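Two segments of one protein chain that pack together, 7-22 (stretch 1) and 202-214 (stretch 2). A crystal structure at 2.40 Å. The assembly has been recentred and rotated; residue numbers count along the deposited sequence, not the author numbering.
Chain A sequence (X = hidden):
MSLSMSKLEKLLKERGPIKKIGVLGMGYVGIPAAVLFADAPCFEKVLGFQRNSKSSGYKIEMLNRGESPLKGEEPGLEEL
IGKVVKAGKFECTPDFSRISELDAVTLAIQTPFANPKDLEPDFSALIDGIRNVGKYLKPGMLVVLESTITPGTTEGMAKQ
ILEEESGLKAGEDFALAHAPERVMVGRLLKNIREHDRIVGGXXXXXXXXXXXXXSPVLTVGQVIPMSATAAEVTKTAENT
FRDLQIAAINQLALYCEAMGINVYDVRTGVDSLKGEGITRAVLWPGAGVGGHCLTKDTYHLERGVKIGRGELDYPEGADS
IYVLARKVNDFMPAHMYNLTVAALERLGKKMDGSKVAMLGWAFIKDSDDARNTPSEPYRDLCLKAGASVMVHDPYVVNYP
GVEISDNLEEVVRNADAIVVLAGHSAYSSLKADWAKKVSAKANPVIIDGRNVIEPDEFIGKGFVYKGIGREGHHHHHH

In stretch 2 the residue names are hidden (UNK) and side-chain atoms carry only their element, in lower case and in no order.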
ATOM      1  N   LYS A   7     -40.127  15.014   4.048  1.00 35.61           N
ATOM      2  CA  LYS A   7     -40.365  15.856   5.211  1.00 34.61           C
ATOM      3  C   LYS A   7     -39.155  16.711   5.592  1.00 33.91           C
ATOM      4  O   LYS A   7     -39.274  17.922   5.689  1.00 34.47           O
ATOM      5  CB  LYS A   7     -40.821  14.997   6.395  1.00 34.65           C
ATOM      6  CG  LYS A   7     -41.270  15.787   7.596  1.00 27.98           C
ATOM      7  CD  LYS A   7     -41.638  14.836   8.681  1.00 35.48           C
ATOM      8  CE  LYS A   7     -42.026  15.589   9.933  1.00 29.11           C
ATOM      9  NZ  LYS A   7     -42.315  14.622  11.032  1.00 36.47           N
ATOM     10  N   LEU A   8     -38.000  16.085   5.810  1.00 33.85           N
ATOM     11  CA  LEU A   8     -36.763  16.814   6.171  1.00 34.15           C
ATOM     12  C   LEU A   8     -36.358  17.879   5.130  1.00 35.70           C
ATOM     13  O   LEU A   8     -36.091  19.046   5.487  1.00 36.72           O
ATOM     14  CB  LEU A   8     -35.609  15.844   6.445  1.00 32.86           C
ATOM     15  CG  LEU A   8     -34.231  16.453   6.741  1.00 39.98           C
ATOM     16  CD1 LEU A   8     -34.292  17.437   7.923  1.00 32.13           C
ATOM     17  CD2 LEU A   8     -33.182  15.366   6.996  1.00 31.24           C
ATOM     18  N   GLU A   9     -36.332  17.469   3.859  1.00 35.42           N
ATOM     19  CA  GLU A   9     -36.050  18.345   2.730  1.00 35.42           C
ATOM     20  C   GLU A   9     -36.880  19.635   2.779  1.00 34.08           C
ATOM     21  O   GLU A   9     -36.349  20.718   2.499  1.00 33.05           O
ATOM     22  CB  GLU A   9     -36.272  17.603   1.404  1.00 36.85           C
ATOM     23  CG  GLU A   9     -35.249  16.504   1.082  1.00 62.70           C
ATOM     24  CD  GLU A   9     -35.737  15.492   0.013  1.00 40.62           C
ATOM     25  OE1 GLU A   9     -36.943  15.503  -0.346  1.00 62.60           O
ATOM     26  OE2 GLU A   9     -34.897  14.683  -0.466  1.00 62.87           O
ATOM     27  N   LYS A  10     -38.167  19.491   3.121  1.00 34.19           N
ATOM     28  CA  LYS A  10     -39.137  20.609   3.207  1.00 35.05           C
ATOM     29  C   LYS A  10     -38.787  21.569   4.351  1.00 34.51           C
ATOM     30  O   LYS A  10     -38.697  22.794   4.146  1.00 34.89           O
ATOM     31  CB  LYS A  10     -40.568  20.117   3.449  1.00 36.10           C
ATOM     32  CG  LYS A  10     -41.245  19.360   2.332  1.00 61.44           C
ATOM     33  CD  LYS A  10     -42.510  18.666   2.879  1.00 39.02           C
ATOM     34  CE  LYS A  10     -43.502  18.262   1.773  1.00 61.52           C
ATOM     35  NZ  LYS A  10     -42.862  17.510   0.656  1.00 40.00           N
ATOM     36  N   LEU A  11     -38.601  20.996   5.547  1.00 32.71           N
ATOM     37  CA  LEU A  11     -38.184  21.745   6.713  1.00 31.79           C
ATOM     38  C   LEU A  11     -36.930  22.496   6.414  1.00 31.34           C
ATOM     39  O   LEU A  11     -36.801  23.631   6.797  1.00 31.80           O
ATOM     40  CB  LEU A  11     -37.872  20.805   7.857  1.00 31.57           C
ATOM     41  CG  LEU A  11     -39.050  20.200   8.562  1.00 28.42           C
ATOM     42  CD1 LEU A  11     -38.583  19.029   9.374  1.00 30.63           C
ATOM     43  CD2 LEU A  11     -39.579  21.321   9.422  1.00 31.37           C
ATOM     44  N   LEU A  12     -35.991  21.826   5.760  1.00 31.01           N
ATOM     45  CA  LEU A  12     -34.751  22.446   5.370  1.00 31.15           C
ATOM     46  C   LEU A  12     -34.962  23.576   4.359  1.00 32.64           C
ATOM     47  O   LEU A  12     -34.447  24.664   4.569  1.00 33.50           O
ATOM     48  CB  LEU A  12     -33.745  21.403   4.879  1.00 29.74           C
ATOM     49  CG  LEU A  12     -32.612  20.819   5.740  1.00 32.81           C
ATOM     50  CD1 LEU A  12     -32.725  21.077   7.238  1.00 27.71           C
ATOM     51  CD2 LEU A  12     -32.506  19.325   5.438  1.00 27.66           C
ATOM     52  N   LYS A  13     -35.742  23.365   3.303  1.00 33.73           N
ATOM     53  CA  LYS A  13     -35.910  24.460   2.330  1.00 35.49           C
ATOM     54  C   LYS A  13     -36.643  25.615   2.999  1.00 36.39           C
ATOM     55  O   LYS A  13     -36.332  26.766   2.740  1.00 37.05           O
ATOM     56  CB  LYS A  13     -36.587  24.031   1.004  1.00 36.49           C
ATOM     57  CG  LYS A  13     -35.597  23.480  -0.114  1.00 76.25           C
ATOM     58  CD  LYS A  13     -34.436  24.459  -0.624  1.00 38.97           C
ATOM     59  CE  LYS A  13     -33.518  23.783  -1.691  1.00 76.23           C
ATOM     60  NZ  LYS A  13     -32.022  24.056  -1.598  1.00 39.18           N
ATOM     61  N   GLU A  14     -37.601  25.284   3.860  1.00 36.11           N
ATOM     62  CA  GLU A  14     -38.351  26.257   4.639  1.00 36.67           C
ATOM     63  C   GLU A  14     -37.515  27.048   5.699  1.00 35.30           C
ATOM     64  O   GLU A  14     -37.831  28.209   5.980  1.00 33.57           O
ATOM     65  CB  GLU A  14     -39.584  25.560   5.244  1.00 38.28           C
ATOM     66  CG  GLU A  14     -39.971  25.970   6.657  1.00 67.26           C
ATOM     67  CD  GLU A  14     -41.032  25.053   7.282  1.00 41.52           C
ATOM     68  OE1 GLU A  14     -41.262  25.183   8.514  1.00 67.27           O
ATOM     69  OE2 GLU A  14     -41.629  24.225   6.542  1.00 67.31           O
ATOM     70  N   ARG A  15     -36.459  26.426   6.259  1.00 35.21           N
ATOM     71  CA  ARG A  15     -35.548  27.084   7.232  1.00 34.97           C
ATOM     72  C   ARG A  15     -34.623  28.022   6.465  1.00 34.56           C
ATOM     73  O   ARG A  15     -34.160  29.014   6.984  1.00 34.00           O
ATOM     74  CB  ARG A  15     -34.765  26.038   8.081  1.00 35.90           C
ATOM     75  CG  ARG A  15     -33.985  26.528   9.366  1.00 29.18           C
ATOM     76  CD  ARG A  15     -34.279  25.672  10.731  1.00 37.26           C
ATOM     77  NE  ARG A  15     -33.821  26.310  12.010  1.00 28.72           N
ATOM     78  CZ  ARG A  15     -34.287  26.014  13.221  1.00 36.86           C
ATOM     79  NH1 ARG A  15     -35.249  25.117  13.344  1.00 28.46           N
ATOM     80  NH2 ARG A  15     -33.803  26.616  14.329  1.00 29.99           N
ATOM     81  N   GLY A  16     -34.374  27.711   5.201  1.00 35.60           N
ATOM     82  CA  GLY A  16     -33.494  28.525   4.378  1.00 35.83           C
ATOM     83  C   GLY A  16     -32.020  28.226   4.618  1.00 35.28           C
ATOM     84  O   GLY A  16     -31.684  27.310   5.355  1.00 35.63           O
ATOM     85  N   PRO A  17     -31.131  29.007   3.991  1.00 33.65           N
ATOM     86  CA  PRO A  17     -29.699  28.811   4.191  1.00 33.09           C
ATOM     87  C   PRO A  17     -29.242  28.972   5.657  1.00 32.55           C
ATOM     88  O   PRO A  17     -29.823  29.772   6.398  1.00 31.86           O
ATOM     89  CB  PRO A  17     -29.069  29.898   3.309  1.00 32.71           C
ATOM     90  CG  PRO A  17     -30.196  30.834   2.961  1.00 33.58           C
ATOM     91  CD  PRO A  17     -31.417  30.009   2.954  1.00 32.74           C
ATOM     92  N   ILE A  18     -28.197  28.218   6.039  1.00 31.79           N
ATOM     93  CA  ILE A  18     -27.629  28.223   7.376  1.00 29.95           C
ATOM     94  C   ILE A  18     -27.129  29.611   7.671  1.00 30.98           C
ATOM     95  O   ILE A  18     -26.387  30.186   6.879  1.00 31.91           O
ATOM     96  CB  ILE A  18     -26.453  27.279   7.453  1.00 29.18           C
ATOM     97  CG1 ILE A  18     -26.921  25.833   7.417  1.00 26.93           C
ATOM     98  CG2 ILE A  18     -25.680  27.474   8.717  1.00 26.21           C
ATOM     99  CD1 ILE A  18     -25.804  24.869   7.115  1.00 28.62           C
ATOM    100  N   LYS A  19     -27.541  30.159   8.807  1.00 30.52           N
ATOM    101  CA  LYS A  19     -27.136  31.500   9.183  1.00 29.48           C
ATOM    102  C   LYS A  19     -26.633  31.568  10.607  1.00 28.65           C
ATOM    103  O   LYS A  19     -25.803  32.425  10.927  1.00 28.69           O
ATOM    104  CB  LYS A  19     -28.314  32.482   9.040  1.00 29.14           C
ATOM    105  CG  LYS A  19     -28.598  32.926   7.624  1.00 30.98           C
ATOM    106  CD  LYS A  19     -27.569  33.888   7.094  1.00 28.80           C
ATOM    107  CE  LYS A  19     -27.681  33.989   5.594  1.00 30.94           C
ATOM    108  NZ  LYS A  19     -26.477  34.599   4.934  1.00 28.56           N
ATOM    109  N   LYS A  20     -27.179  30.723  11.479  1.00 28.07           N
ATOM    110  CA  LYS A  20     -26.741  30.740  12.866  1.00 29.00           C
ATOM    111  C   LYS A  20     -26.236  29.363  13.203  1.00 28.33           C
ATOM    112  O   LYS A  20     -26.955  28.377  13.053  1.00 29.57           O
ATOM    113  CB  LYS A  20     -27.854  31.160  13.866  1.00 30.33           C
ATOM    114  CG  LYS A  20     -28.402  32.591  13.667  1.00 45.23           C
ATOM    115  CD  LYS A  20     -28.627  33.345  15.001  1.00 32.83           C
ATOM    116  CE  LYS A  20     -29.706  34.430  14.831  1.00 45.87           C
ATOM    117  NZ  LYS A  20     -31.039  33.788  14.546  1.00 34.25           N
ATOM    118  N   ILE A  21     -25.018  29.326  13.716  1.00 26.29           N
ATOM    119  CA  ILE A  21     -24.274  28.104  13.931  1.00 25.97           C
ATOM    120  C   ILE A  21     -23.861  28.048  15.394  1.00 25.14           C
ATOM    121  O   ILE A  21     -23.646  29.059  16.003  1.00 26.05           O
ATOM    122  CB  ILE A  21     -23.020  28.093  13.002  1.00 25.85           C
ATOM    123  CG1 ILE A  21     -23.484  28.031  11.544  1.00 14.91           C
ATOM    124  CG2 ILE A  21     -22.069  26.939  13.332  1.00 14.93           C
ATOM    125  CD1 ILE A  21     -22.351  28.173  10.534  1.00 26.47           C
ATOM    126  N   GLY A  22     -23.737  26.864  15.950  1.00 24.27           N
ATOM    127  CA  GLY A  22     -23.309  26.744  17.335  1.00 24.40           C
ATOM    128  C   GLY A  22     -22.169  25.763  17.352  1.00 23.91           C
ATOM    129  O   GLY A  22     -22.165  24.812  16.569  1.00 23.41           O
ATOM    130  N   UNK A 202     -26.503  11.146   7.446  1.00 27.49           N
ATOM    131  CA  UNK A 202     -27.245   9.891   7.620  1.00 28.99           C
ATOM    132  C   UNK A 202     -28.209   9.563   6.455  1.00 29.91           C
ATOM    133  O   UNK A 202     -28.762   8.462   6.381  1.00 30.10           O
ATOM    134  c   UNK A 202     -30.026  10.791  10.224  1.00 28.40           C
ATOM    135  c   UNK A 202     -27.062  10.056  10.113  1.00 26.65           C
ATOM    136  c   UNK A 202     -28.010   9.853   8.965  1.00 28.68           C
ATOM    137  c   UNK A 202     -29.129  10.890   8.987  1.00 27.91           C
ATOM    138  N   UNK A 203     -28.427  10.562   5.597  1.00 30.03           N
ATOM    139  CA  UNK A 203     -29.198  10.469   4.368  1.00 29.78           C
ATOM    140  C   UNK A 203     -28.705  11.608   3.519  1.00 30.37           C
ATOM    141  O   UNK A 203     -27.955  12.466   4.024  1.00 31.38           O
ATOM    142  o   UNK A 203     -32.116  11.343   6.315  1.00 32.27           O
ATOM    143  c   UNK A 203     -31.089  11.599   5.674  1.00 36.19           C
ATOM    144  o   UNK A 203     -30.416  12.642   5.882  1.00 30.77           O
ATOM    145  c   UNK A 203     -30.710  10.594   4.589  1.00 29.92           C
ATOM    146  N   UNK A 204     -29.099  11.621   2.246  1.00 30.23           N
ATOM    147  CA  UNK A 204     -28.609  12.604   1.285  1.00 31.24           C
ATOM    148  C   UNK A 204     -28.981  14.027   1.681  1.00 30.80           C
ATOM    149  O   UNK A 204     -28.192  14.948   1.487  1.00 31.79           O
ATOM    150  o   UNK A 204     -27.645   8.990  -1.007  1.00 68.02           O
ATOM    151  c   UNK A 204     -29.134  10.773  -0.451  1.00 68.02           C
ATOM    152  c   UNK A 204     -27.900  10.206  -1.181  1.00 34.01           C
ATOM    153  c   UNK A 204     -29.085  12.289  -0.136  1.00 32.53           C
ATOM    154  o   UNK A 204     -27.218  10.933  -1.941  1.00 67.81           O
ATOM    155  N   UNK A 205     -30.140  14.197   2.292  1.00 29.83           N
ATOM    156  CA  UNK A 205     -30.577  15.508   2.748  1.00 29.52           C
ATOM    157  C   UNK A 205     -29.630  16.123   3.785  1.00 29.01           C
ATOM    158  O   UNK A 205     -29.315  17.322   3.695  1.00 28.90           O
ATOM    159  c   UNK A 205     -32.002  15.441   3.285  1.00 29.42           C
ATOM    160  N   UNK A 206     -29.181  15.320   4.757  1.00 28.30           N
ATOM    161  CA  UNK A 206     -28.273  15.810   5.844  1.00 27.33           C
ATOM    162  C   UNK A 206     -26.866  16.042   5.323  1.00 26.17           C
ATOM    163  O   UNK A 206     -26.203  17.000   5.699  1.00 25.89           O
ATOM    164  c   UNK A 206     -28.184  14.802   7.001  1.00 27.50           C
ATOM    165  o   UNK A 206     -29.460  14.398   7.462  1.00 34.88           O
ATOM    166  N   UNK A 207     -26.407  15.141   4.459  1.00 26.26           N
ATOM    167  CA  UNK A 207     -25.174  15.348   3.700  1.00 26.17           C
ATOM    168  C   UNK A 207     -25.142  16.689   2.986  1.00 27.15           C
ATOM    169  O   UNK A 207     -24.163  17.411   3.098  1.00 28.26           O
ATOM    170  c   UNK A 207     -24.936  14.209   2.662  1.00 25.76           C
ATOM    171  c   UNK A 207     -23.747  14.475   1.847  1.00 21.59           C
ATOM    172  o   UNK A 207     -24.691  12.968   3.334  1.00 23.81           O
ATOM    173  N   UNK A 208     -26.196  17.022   2.241  1.00 28.10           N
ATOM    174  CA  UNK A 208     -26.221  18.251   1.467  1.00 28.59           C
ATOM    175  C   UNK A 208     -26.324  19.468   2.360  1.00 28.18           C
ATOM    176  O   UNK A 208     -25.748  20.525   2.033  1.00 28.28           O
ATOM    177  n   UNK A 208     -26.888  15.375  -3.291  1.00 33.50           N
ATOM    178  c   UNK A 208     -26.652  16.835  -3.039  1.00 69.19           C
ATOM    179  c   UNK A 208     -27.345  18.252   0.433  1.00 30.15           C
ATOM    180  c   UNK A 208     -26.824  18.322  -1.007  1.00 69.18           C
ATOM    181  c   UNK A 208     -27.573  17.360  -1.949  1.00 32.52           C
ATOM    182  N   UNK A 209     -27.039  19.327   3.478  1.00 26.49           N
ATOM    183  CA  UNK A 209     -27.132  20.418   4.446  1.00 26.63           C
ATOM    184  C   UNK A 209     -25.767  20.631   5.070  1.00 26.07           C
ATOM    185  O   UNK A 209     -25.382  21.783   5.388  1.00 25.21           O
ATOM    186  n   UNK A 209     -30.084  24.896   4.806  1.00 30.63           N
ATOM    187  n   UNK A 209     -30.722  25.412   6.953  1.00 30.88           N
ATOM    188  c   UNK A 209     -28.156  20.117   5.550  1.00 27.69           C
ATOM    189  n   UNK A 209     -29.531  23.487   6.562  1.00 31.63           N
ATOM    190  c   UNK A 209     -28.838  22.507   5.725  1.00 27.73           C
ATOM    191  c   UNK A 209     -28.484  21.275   6.486  1.00 31.28           C
ATOM    192  c   UNK A 209     -30.113  24.598   6.105  1.00 28.32           C
ATOM    193  N   UNK A 210     -25.012  19.543   5.230  1.00 25.65           N
ATOM    194  CA  UNK A 210     -23.732  19.684   5.943  1.00 26.16           C
ATOM    195  C   UNK A 210     -22.641  20.250   5.027  1.00 27.33           C
ATOM    196  O   UNK A 210     -21.863  21.126   5.444  1.00 28.55           O
ATOM    197  c   UNK A 210     -23.318  18.402   6.609  1.00 25.19           C
ATOM    198  N   UNK A 211     -22.611  19.794   3.777  1.00 26.26           N
ATOM    199  CA  UNK A 211     -21.769  20.413   2.766  1.00 26.53           C
ATOM    200  C   UNK A 211     -21.881  21.949   2.821  1.00 27.44           C
ATOM    201  O   UNK A 211     -20.874  22.644   2.788  1.00 28.94           O
ATOM    202  c   UNK A 211     -21.407  20.697   0.273  1.00 17.10           C
ATOM    203  c   UNK A 211     -21.727  18.420   1.219  1.00 15.81           C
ATOM    204  c   UNK A 211     -22.118  19.885   1.347  1.00 26.71           C
ATOM    205  N   UNK A 212     -23.095  22.469   2.958  1.00 27.25           N
ATOM    206  CA  UNK A 212     -23.341  23.908   3.052  1.00 28.21           C
ATOM    207  C   UNK A 212     -22.688  24.548   4.283  1.00 28.72           C
ATOM    208  O   UNK A 212     -22.293  25.735   4.254  1.00 28.95           O
ATOM    209  c   UNK A 212     -25.626  23.511   1.957  1.00 40.22           C
ATOM    210  o   UNK A 212     -27.600  24.533   2.916  1.00 40.47           O
ATOM    211  c   UNK A 212     -27.137  23.719   2.073  1.00 32.24           C
ATOM    212  c   UNK A 212     -24.839  24.190   3.076  1.00 29.58           C
ATOM    213  o   UNK A 212     -27.872  23.037   1.318  1.00 40.95           O
ATOM    214  N   UNK A 213     -22.580  23.762   5.356  1.00 27.69           N
ATOM    215  CA  UNK A 213     -22.026  24.255   6.597  1.00 26.50           C
ATOM    216  C   UNK A 213     -20.534  24.374   6.422  1.00 26.60           C
ATOM    217  O   UNK A 213     -19.929  25.294   6.925  1.00 26.21           O
ATOM    218  c   UNK A 213     -22.308  25.065   9.515  1.00 25.14           C
ATOM    219  c   UNK A 213     -21.847  23.660   9.120  1.00 21.57           C
ATOM    220  c   UNK A 213     -22.366  23.303   7.752  1.00 25.18           C
ATOM    221  c   UNK A 213     -22.246  22.600  10.182  1.00 25.71           C
ATOM    222  N   UNK A 214     -19.942  23.450   5.672  1.00 26.94           N
ATOM    223  CA  UNK A 214     -18.467  23.423   5.568  1.00 26.83           C
ATOM    224  C   UNK A 214     -17.799  24.028   4.321  1.00 25.48           C
ATOM    225  O   UNK A 214     -16.620  24.326   4.371  1.00 25.44           O
ATOM    226  c   UNK A 214     -18.596  20.770   9.917  1.00 26.72           C
ATOM    227  c   UNK A 214     -19.430  20.326   8.904  1.00 30.28           C
ATOM    228  c   UNK A 214     -17.917  22.005   5.834  1.00 27.14           C
ATOM    229  o   UNK A 214     -18.846  20.395  11.246  1.00 30.72           O
ATOM    230  c   UNK A 214     -17.545  21.602   9.629  1.00 29.87           C
ATOM    231  c   UNK A 214     -18.158  21.557   7.264  1.00 30.27           C
ATOM    232  c   UNK A 214     -19.213  20.718   7.582  1.00 26.78           C
ATOM    233  c   UNK A 214     -17.320  21.993   8.313  1.00 27.69           C
TER
HETATM  234  O   HOH W   1     -26.993  27.029   3.657  1.00 29.14           O

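Position 202 carries four side-chain carbons, forked at the first, with one arm two carbons long; it reaches nothing on stretch 1 and is Ile202. At 203, two carbons end in a pair of oxygens, one of them 4.0 Å from Leu8 CD2. This short carboxylate, directly before a helix, is Asp203. Position 204 has three carbons, the third bearing two oxygens, and its end leads away from stretch 1: Glu204.

A single carbon at 205 points toward the first helix, where CB lies 3.9 Å from Leu8 CD2 and 4.1 Å from Glu9 CG. This is Ala205, whose small side chain sits where the CA atoms of Glu9 and Ala205 are 6.2 Å apart. At 206, one carbon followed by one oxygen, the latter 3.9 Å from Leu8 CD2, defines Ser206. Its N donates to Asp203 OD2 (3.2 Å), capping the helix, and its OG donates to the same Asp203 OD2 at 2.5 Å.

Position 207, one carbon carrying an oxygen and a carbon, is Thr207; position 208, four carbons in a row ending in nitrogen, is Lys208. Neither touches stretch 1.

The chain at 209 runs through three carbons and a nitrogen to a carbon bearing two further nitrogens, a guanidinium that reaches the turn after the first helix. It is Arg209. NH2 and NH1 donate to Gly16 O, Arg209 NH2 at 2.7 Å and Arg209 NH1 at 2.9 Å from it. Leu12 CG covers one face of the guanidinium and Ile18 CG1 the opposite face, while Gly16 O lies at its edge, near the plane.

The lone carbon of 210 and the three-carbon fork of 211 point away, giving Ala210 and Val211. At 212, three carbons end in two oxygens, and CB is 4.2 Å from Ile18 CD1: Glu212. Its OE1 forms a salt bridge with Arg209 NH1 (3.1 Å), the hydrogen bond within it being weak, and accepts from a water that in turn accepts from Ile18 N. Four carbons forked at the second mark 213 as Leu213, with CD1 3.3 Å from Ile21 CD1 and CB 3.8 Å from Ile18 CD1. At 214, one carbon, then a six-carbon ring bearing one oxygen, out of reach, is Tyr214.

The contact thus joins apolar packing at both ends to a polar centre. The N-to-C directions of the helices differ by 24°, with Leu8 and Leu12 against Ala205; beyond the first helix, Ile18 and Ile21 pack against Leu213. Between them, Arg209 holds the carbonyl of Gly16, the first residue past the helix to leave helical angles, with positive phi, although Arg209 NE is buried without a partner.

Stretch 2, residues 202-214: IDEASTKRAVELY
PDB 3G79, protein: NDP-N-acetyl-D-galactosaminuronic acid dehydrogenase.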